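Local coordinates for uncharacterized protein MT2708 (Mycobacterium tuberculosis, PDB 2FGG) that is of unknown function, a small mycobacterial protein of the Rv2632c-like family, which folds as a three-stranded antiparallel sheet with one long helix, at residues 18-22 / 23-27; 53-56 / 57-60; 73-76 / 77-81. All blocks are in the same frame, centred on the assembly; numbering follows the deposited sequence.

Contact 1 of 3, residues 18-22 / 23-27; sequences EEHDE and RTRAK
Glu18 and Arg25 face each other across a beta hairpin, on neighbouring strands and on the same side of the sheet. Their backbones form an antiparallel hydrogen-bonded pair: Glu18 N donates a hydrogen bond to Arg25 O at 2.9 Å, and Arg25 N donates one to Glu18 O at 2.8 Å. The Arg25 side chain can be followed outward. Its CB stands 4.2 Å from both Glu18 O and His20 NE2. CG leaves anti to the backbone N (chi1 -179°), and bends at chi2 and chi3 then swing the guanidinium across toward the strand of Glu18. There NH1 meets Glu18 OE1 in a salt bridge of 2.7 Å, the carboxylate and guanidinium planes standing 61° apart, while NH2 lies 4.2 Å from CE1 of His20. The imidazole sits over one face of the guanidinium, presenting its edge with the two planes 76° apart. Glutamate and arginine suit such a partly exposed sheet face, since their long aliphatic stems rise side by side from it and bring the charges together at the ends. On the other face Glu19 and Thr24, a non-hydrogen-bonded pair, run side by side, and Glu19 CG packs 3.6 Å from Thr24 CB. A small beta-branched threonine fits this buried position. In the turn, Glu22 OE1 and Arg23 NE form a salt bridge whose detail is doubtful, because the chain is strained there in the model. His20 N makes a weak bond to Arg23 O. The hairpin joins strands 14-19 and 24-32; Thr24 and Ala26 pack under helix 54-83 against Asp57, Ala60 and Ala64, whereas Arg25 lies beside Val40 and Leu42 of strand 35-43.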
loop_
_atom_site.group_PDB
_atom_site.type_symbol
_atom_site.label_atom_id
_atom_site.label_comp_id
_atom_site.label_asym_id
_atom_site.label_seq_id
_atom_site.Cartn_x
_atom_site.Cartn_y
_atom_site.Cartn_z
ATOM N N GLU A 18 8.366 -10.160 2.450
ATOM C CA GLU A 18 9.160 -11.327 2.070
ATOM C C GLU A 18 10.537 -10.878 1.623
ATOM O O GLU A 18 10.659 -9.984 0.787
ATOM C CB GLU A 18 8.516 -12.098 0.921
ATOM C CG GLU A 18 7.057 -12.438 1.079
ATOM C CD GLU A 18 6.509 -13.109 -0.163
ATOM O OE1 GLU A 18 5.965 -12.393 -1.034
ATOM O OE2 GLU A 18 6.645 -14.348 -0.280
ATOM N N GLU A 19 11.568 -11.513 2.169
ATOM C CA GLU A 19 12.951 -11.174 1.846
ATOM C C GLU A 19 13.569 -12.313 1.038
ATOM O O GLU A 19 13.699 -13.435 1.535
ATOM C CB GLU A 19 13.734 -10.894 3.129
ATOM C CG GLU A 19 13.162 -9.734 3.945
ATOM C CD GLU A 19 13.273 -9.949 5.442
ATOM O OE1 GLU A 19 12.231 -9.877 6.127
ATOM O OE2 GLU A 19 14.396 -10.196 5.934
ATOM N N HIS A 20 13.950 -12.015 -0.204
ATOM C CA HIS A 20 14.243 -13.063 -1.195
ATOM C C HIS A 20 15.542 -13.899 -1.014
ATOM O O HIS A 20 15.408 -15.094 -0.740
ATOM C CB HIS A 20 14.018 -12.574 -2.644
ATOM C CG HIS A 20 12.580 -12.303 -2.994
ATOM N ND1 HIS A 20 11.981 -12.811 -4.131
ATOM C CD2 HIS A 20 11.627 -11.567 -2.369
ATOM C CE1 HIS A 20 10.726 -12.401 -4.189
ATOM N NE2 HIS A 20 10.486 -11.643 -3.133
ATOM N N ASP A 21 16.776 -13.374 -1.140
ATOM C CA ASP A 21 17.197 -11.984 -1.431
ATOM C C ASP A 21 17.255 -11.689 -2.959
ATOM O O ASP A 21 16.916 -12.574 -3.755
ATOM C CB ASP A 21 18.570 -11.736 -0.775
ATOM C CG ASP A 21 18.469 -11.111 0.623
ATOM O OD1 ASP A 21 19.451 -11.229 1.391
ATOM O OD2 ASP A 21 17.428 -10.494 0.956
ATOM N N GLU A 22 17.701 -10.498 -3.405
ATOM C CA GLU A 22 18.481 -9.483 -2.643
ATOM C C GLU A 22 17.848 -8.538 -1.573
ATOM O O GLU A 22 18.580 -8.181 -0.645
ATOM C CB GLU A 22 19.443 -8.690 -3.566
ATOM C CG GLU A 22 18.857 -7.444 -4.261
ATOM C CD GLU A 22 18.572 -7.643 -5.751
ATOM O OE1 GLU A 22 17.741 -6.886 -6.300
ATOM O OE2 GLU A 22 19.184 -8.542 -6.375
ATOM N N ARG A 23 16.586 -8.082 -1.624
ATOM C CA ARG A 23 15.534 -8.121 -2.663
ATOM C C ARG A 23 14.244 -8.338 -1.889
ATOM O O ARG A 23 13.514 -9.291 -2.134
ATOM C CB ARG A 23 15.679 -9.205 -3.733
ATOM C CG ARG A 23 15.319 -8.782 -5.170
ATOM C CD ARG A 23 14.586 -7.431 -5.259
ATOM N NE ARG A 23 15.003 -6.685 -6.451
ATOM C CZ ARG A 23 14.867 -5.369 -6.619
ATOM N NH1 ARG A 23 14.318 -4.616 -5.674
ATOM N NH2 ARG A 23 15.287 -4.799 -7.744
ATOM N N THR A 24 13.984 -7.453 -0.936
ATOM C CA THR A 24 12.825 -7.573 -0.060
ATOM C C THR A 24 11.579 -6.865 -0.619
ATOM O O THR A 24 11.652 -5.738 -1.105
ATOM C CB THR A 24 13.167 -7.182 1.416
ATOM O OG1 THR A 24 12.079 -6.468 2.011
ATOM C CG2 THR A 24 14.433 -6.339 1.492
ATOM N N ARG A 25 10.444 -7.556 -0.557
ATOM C CA ARG A 25 9.188 -7.066 -1.122
ATOM C C ARG A 25 8.077 -7.036 -0.087
ATOM O O ARG A 25 7.898 -7.976 0.674
ATOM C CB ARG A 25 8.747 -7.942 -2.297
ATOM C CG ARG A 25 7.457 -7.487 -2.971
ATOM C CD ARG A 25 6.499 -8.655 -3.173
ATOM N NE ARG A 25 6.869 -9.479 -4.317
ATOM C CZ ARG A 25 6.515 -10.753 -4.478
ATOM N NH1 ARG A 25 5.780 -11.373 -3.562
ATOM N NH2 ARG A 25 6.912 -11.412 -5.558
ATOM N N ALA A 26 7.325 -5.945 -0.075
ATOM C CA ALA A 26 6.163 -5.837 0.785
ATOM C C ALA A 26 4.881 -5.707 -0.023
ATOM O O ALA A 26 4.846 -5.066 -1.074
ATOM C CB ALA A 26 6.304 -4.682 1.754
ATOM N N LYS A 27 3.839 -6.354 0.482
ATOM C CA LYS A 27 2.499 -6.233 -0.045
ATOM C C LYS A 27 1.600 -5.722 1.076
ATOM O O LYS A 27 1.615 -6.277 2.175
ATOM C CB LYS A 27 2.017 -7.582 -0.569
ATOM C CG LYS A 27 2.678 -7.985 -1.879
ATOM C CD LYS A 27 2.322 -9.398 -2.291
ATOM C CE LYS A 27 2.784 -9.660 -3.699
ATOM N NZ LYS A 27 2.066 -10.819 -4.277
#

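Contact 2 of 3, residues 53-56 / 57-60; sequences AQIG and DELA
The carbonyl oxygen of Gln54 accepts the shortest bond here, from Glu58 N at 2.9 Å. The same two residues also meet through their side chains. Gln54 is extended, with CG anti to its backbone N (chi1 -170°), and offers NE2 to Glu58 OE1 at 3.1 Å. The carboxylate oxygen is met on its syn side, 33° out of the carboxylate plane, but lies close to the plane of the amide. Glu58 takes the chi1 of 67° that sets CG between the backbone N and carbonyl carbon, which folds its chain back toward the preceding turn. This i to i+4 pair spans the first turn of helix 54-83, where Ala53 holds the N-cap position and its O receives Asp57 N at 3.2 Å. The Asp57 carboxylate lies against that same oxygen, with OD1 3.1 Å from Ala53 O, an approach of two acceptors and not a bond. Leu59 N and Ala60 N continue the ladder to Ile55 O and Gly56 O, both at 3.0 Å. Gly56 and Ala60 are buried, and being small they let the helix come close to the sheet, where Ala60 faces strand 24-32; Leu59 reaches Arg44 and Leu45.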
loop_
_atom_site.group_PDB
_atom_site.type_symbol
_atom_site.label_atom_id
_atom_site.label_comp_id
_atom_site.label_asym_id
_atom_site.label_seq_id
_atom_site.Cartn_x
_atom_site.Cartn_y
_atom_site.Cartn_z
ATOM N N ALA A 53 17.956 -5.294 6.617
ATOM C CA ALA A 53 17.145 -6.153 7.502
ATOM C C ALA A 53 15.919 -5.298 7.828
ATOM O O ALA A 53 14.900 -5.389 7.148
ATOM C CB ALA A 53 17.866 -6.610 8.755
ATOM N N GLN A 54 16.041 -4.427 8.825
ATOM C CA GLN A 54 14.993 -3.465 9.139
ATOM C C GLN A 54 14.908 -2.384 8.062
ATOM O O GLN A 54 13.810 -1.962 7.708
ATOM C CB GLN A 54 15.226 -2.837 10.513
ATOM C CG GLN A 54 14.063 -2.006 11.036
ATOM C CD GLN A 54 14.454 -1.156 12.224
ATOM O OE1 GLN A 54 14.775 -1.674 13.290
ATOM N NE2 GLN A 54 14.433 0.158 12.047
ATOM N N ILE A 55 16.064 -1.956 7.545
ATOM C CA ILE A 55 16.128 -0.953 6.476
ATOM C C ILE A 55 15.382 -1.420 5.222
ATOM O O ILE A 55 14.526 -0.705 4.712
ATOM C CB ILE A 55 17.583 -0.546 6.120
ATOM C CG1 ILE A 55 18.292 0.064 7.329
ATOM C CG2 ILE A 55 17.591 0.448 4.964
ATOM C CD1 ILE A 55 19.786 0.283 7.136
ATOM N N GLY A 56 15.700 -2.619 4.741
ATOM C CA GLY A 56 15.017 -3.190 3.584
ATOM C C GLY A 56 13.518 -3.367 3.780
ATOM O O GLY A 56 12.738 -3.085 2.877
ATOM N N ASP A 57 13.126 -3.832 4.965
ATOM C CA ASP A 57 11.722 -4.051 5.316
ATOM C C ASP A 57 10.935 -2.760 5.341
ATOM O O ASP A 57 9.893 -2.655 4.697
ATOM C CB ASP A 57 11.593 -4.715 6.690
ATOM C CG ASP A 57 12.113 -6.131 6.715
ATOM O OD1 ASP A 57 12.543 -6.651 5.660
ATOM O OD2 ASP A 57 12.111 -6.719 7.814
ATOM N N GLU A 58 11.422 -1.777 6.090
ATOM C CA GLU A 58 10.720 -0.496 6.206
ATOM C C GLU A 58 10.662 0.300 4.894
ATOM O O GLU A 58 9.700 1.026 4.651
ATOM C CB GLU A 58 11.296 0.350 7.350
ATOM C CG GLU A 58 12.717 0.842 7.143
ATOM C CD GLU A 58 13.388 1.289 8.420
ATOM O OE1 GLU A 58 12.824 1.091 9.511
ATOM O OE2 GLU A 58 14.500 1.829 8.339
ATOM N N LEU A 59 11.681 0.167 4.049
ATOM C CA LEU A 59 11.654 0.790 2.728
ATOM C C LEU A 59 10.639 0.114 1.811
ATOM O O LEU A 59 9.952 0.781 1.041
ATOM C CB LEU A 59 13.043 0.776 2.085
ATOM C CG LEU A 59 13.228 1.406 0.699
ATOM C CD1 LEU A 59 12.586 2.779 0.603
ATOM C CD2 LEU A 59 14.705 1.484 0.339
ATOM N N ALA A 60 10.557 -1.209 1.886
ATOM C CA ALA A 60 9.576 -1.951 1.117
ATOM C C ALA A 60 8.173 -1.584 1.568
ATOM O O ALA A 60 7.304 -1.362 0.740
ATOM C CB ALA A 60 9.800 -3.429 1.249
#

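Contact 3 of 3, residues 73-76 / 77-81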
loop_
_atom_site.group_PDB
_atom_site.type_symbol
_atom_site.label_atom_id
_atom_site.label_comp_id
_atom_site.label_asym_id
_atom_site.label_seq_id
_atom_site.Cartn_x
_atom_site.Cartn_y
_atom_site.Cartn_z
ATOM N N PHE A 73 -5.959 7.367 -4.195
ATOM C CA PHE A 73 -6.097 8.695 -4.790
ATOM C C PHE A 73 -6.749 8.589 -6.167
ATOM O O PHE A 73 -7.606 9.390 -6.523
ATOM C CB PHE A 73 -4.747 9.413 -4.897
ATOM C CG PHE A 73 -4.232 9.972 -3.587
ATOM C CD1 PHE A 73 -4.998 10.849 -2.833
ATOM C CD2 PHE A 73 -2.956 9.646 -3.133
ATOM C CE1 PHE A 73 -4.513 11.364 -1.626
ATOM C CE2 PHE A 73 -2.465 10.160 -1.944
ATOM C CZ PHE A 73 -3.246 11.016 -1.186
ATOM N N ALA A 74 -6.352 7.586 -6.930
ATOM C CA ALA A 74 -6.975 7.328 -8.224
ATOM C C ALA A 74 -8.453 6.962 -8.074
ATOM O O ALA A 74 -9.274 7.316 -8.914
ATOM C CB ALA A 74 -6.228 6.241 -8.961
ATOM N N LEU A 75 -8.791 6.265 -6.997
ATOM C CA LEU A 75 -10.171 5.861 -6.755
ATOM C C LEU A 75 -11.022 7.056 -6.341
ATOM O O LEU A 75 -12.177 7.181 -6.753
ATOM C CB LEU A 75 -10.231 4.760 -5.700
ATOM C CG LEU A 75 -11.603 4.158 -5.380
ATOM C CD1 LEU A 75 -12.365 3.754 -6.643
ATOM C CD2 LEU A 75 -11.438 2.976 -4.459
ATOM N N THR A 76 -10.430 7.930 -5.532
ATOM C CA THR A 76 -11.075 9.165 -5.104
ATOM C C THR A 76 -11.445 10.014 -6.304
ATOM O O THR A 76 -12.582 10.437 -6.416
ATOM C CB THR A 76 -10.183 9.967 -4.143
ATOM O OG1 THR A 76 -9.774 9.119 -3.069
ATOM C CG2 THR A 76 -10.936 11.149 -3.566
ATOM N N SER A 77 -10.492 10.230 -7.206
ATOM C CA SER A 77 -10.725 11.042 -8.399
ATOM C C SER A 77 -11.812 10.443 -9.288
ATOM O O SER A 77 -12.722 11.131 -9.735
ATOM C CB SER A 77 -9.442 11.203 -9.210
ATOM O OG SER A 77 -9.729 11.855 -10.432
ATOM N N SER A 78 -11.691 9.150 -9.538
ATOM C CA SER A 78 -12.662 8.415 -10.319
ATOM C C SER A 78 -14.071 8.546 -9.741
ATOM O O SER A 78 -15.030 8.833 -10.474
ATOM C CB SER A 78 -12.254 6.956 -10.345
ATOM O OG SER A 78 -13.212 6.211 -11.056
ATOM N N ASP A 79 -14.187 8.347 -8.427
ATOM C CA ASP A 79 -15.465 8.500 -7.736
ATOM C C ASP A 79 -15.955 9.941 -7.780
ATOM O O ASP A 79 -17.126 10.180 -8.076
ATOM C CB ASP A 79 -15.389 7.996 -6.289
ATOM C CG ASP A 79 -15.303 6.467 -6.187
ATOM O OD1 ASP A 79 -15.619 5.754 -7.167
ATOM O OD2 ASP A 79 -14.919 5.972 -5.101
ATOM N N ILE A 80 -15.067 10.897 -7.502
ATOM C CA ILE A 80 -15.425 12.319 -7.605
ATOM C C ILE A 80 -15.975 12.624 -8.984
ATOM O O ILE A 80 -17.012 13.269 -9.106
ATOM C CB ILE A 80 -14.251 13.283 -7.284
ATOM C CG1 ILE A 80 -13.916 13.241 -5.792
ATOM C CG2 ILE A 80 -14.596 14.719 -7.701
ATOM C CD1 ILE A 80 -12.634 13.975 -5.397
ATOM N N GLU A 81 -15.293 12.147 -10.020
ATOM C CA GLU A 81 -15.739 12.390 -11.388
ATOM C C GLU A 81 -17.054 11.697 -11.707
ATOM O O GLU A 81 -17.883 12.249 -12.422
ATOM C CB GLU A 81 -14.652 12.018 -12.394
ATOM C CG GLU A 81 -13.381 12.832 -12.227
ATOM C CD GLU A 81 -13.649 14.327 -12.070
ATOM O OE1 GLU A 81 -14.388 14.903 -12.899
ATOM O OE2 GLU A 81 -13.108 14.926 -11.116
#
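Residues 73-76 and 77-81 form successive turns of one regular alpha helix, and four i to i+4 bonds join them. Ser77 N donates to Phe73 O and Ser78 N to Ala74 O, each at 3.1 Å; Asp79 N reaches Leu75 O at 2.9 Å, and Ile80 N reaches Thr76 O at 2.8 Å. Among the side chains, Thr76 and Ile80 run alongside one another in the same direction. The methyl CG2 of Thr76 meets CD1 of Ile80 at 3.8 Å, because CG2 stands anti to the backbone N while OG1 turns beside it (chi1 -53°). That leaves the hydroxyl facing back up the chain, where it is hydrogen-bonded to Leu72 O, a common way for a threonine inside a helix to satisfy its polar group. This is the C-terminal part of helix 54-83, the long helix of the fold, and most of its residues here are exposed. Leu75 and Asp79 cross at an angle: CD1 of the leucine lies 3.7 Å from OD2 of the aspartate, a van der Waals contact of a methyl lying obliquely above the carboxylate plane. Ser77 and Ser78 suit the exposed surface, being small and polar; CB of Ser78 lies beside the Ala74 carbonyl that its own N bonds to. Farther on, Ile80 O is hydrogen-bonded to OG of Ser83.

How the contacts relate
From the N terminus the chain first enters contact 1, whose turn closes the hairpin between strands 14-19 and 24-32. It then runs through strand 35-43 and a loop into helix 54-83, which carries contact 2 in its first turns and contact 3 near its far end; each of these closes only single i to i+4 turns of the helix. The three follow in series, with neither nesting nor crossing. Contacts 1 and 2 touch at the seam between sheet and helix, their centres about 9 Å apart, and there Glu19 OE1 lies near Asp57 OD1, two like charges. Contact 3 lies about 31 Å from either, centre to centre, across the chain's centre.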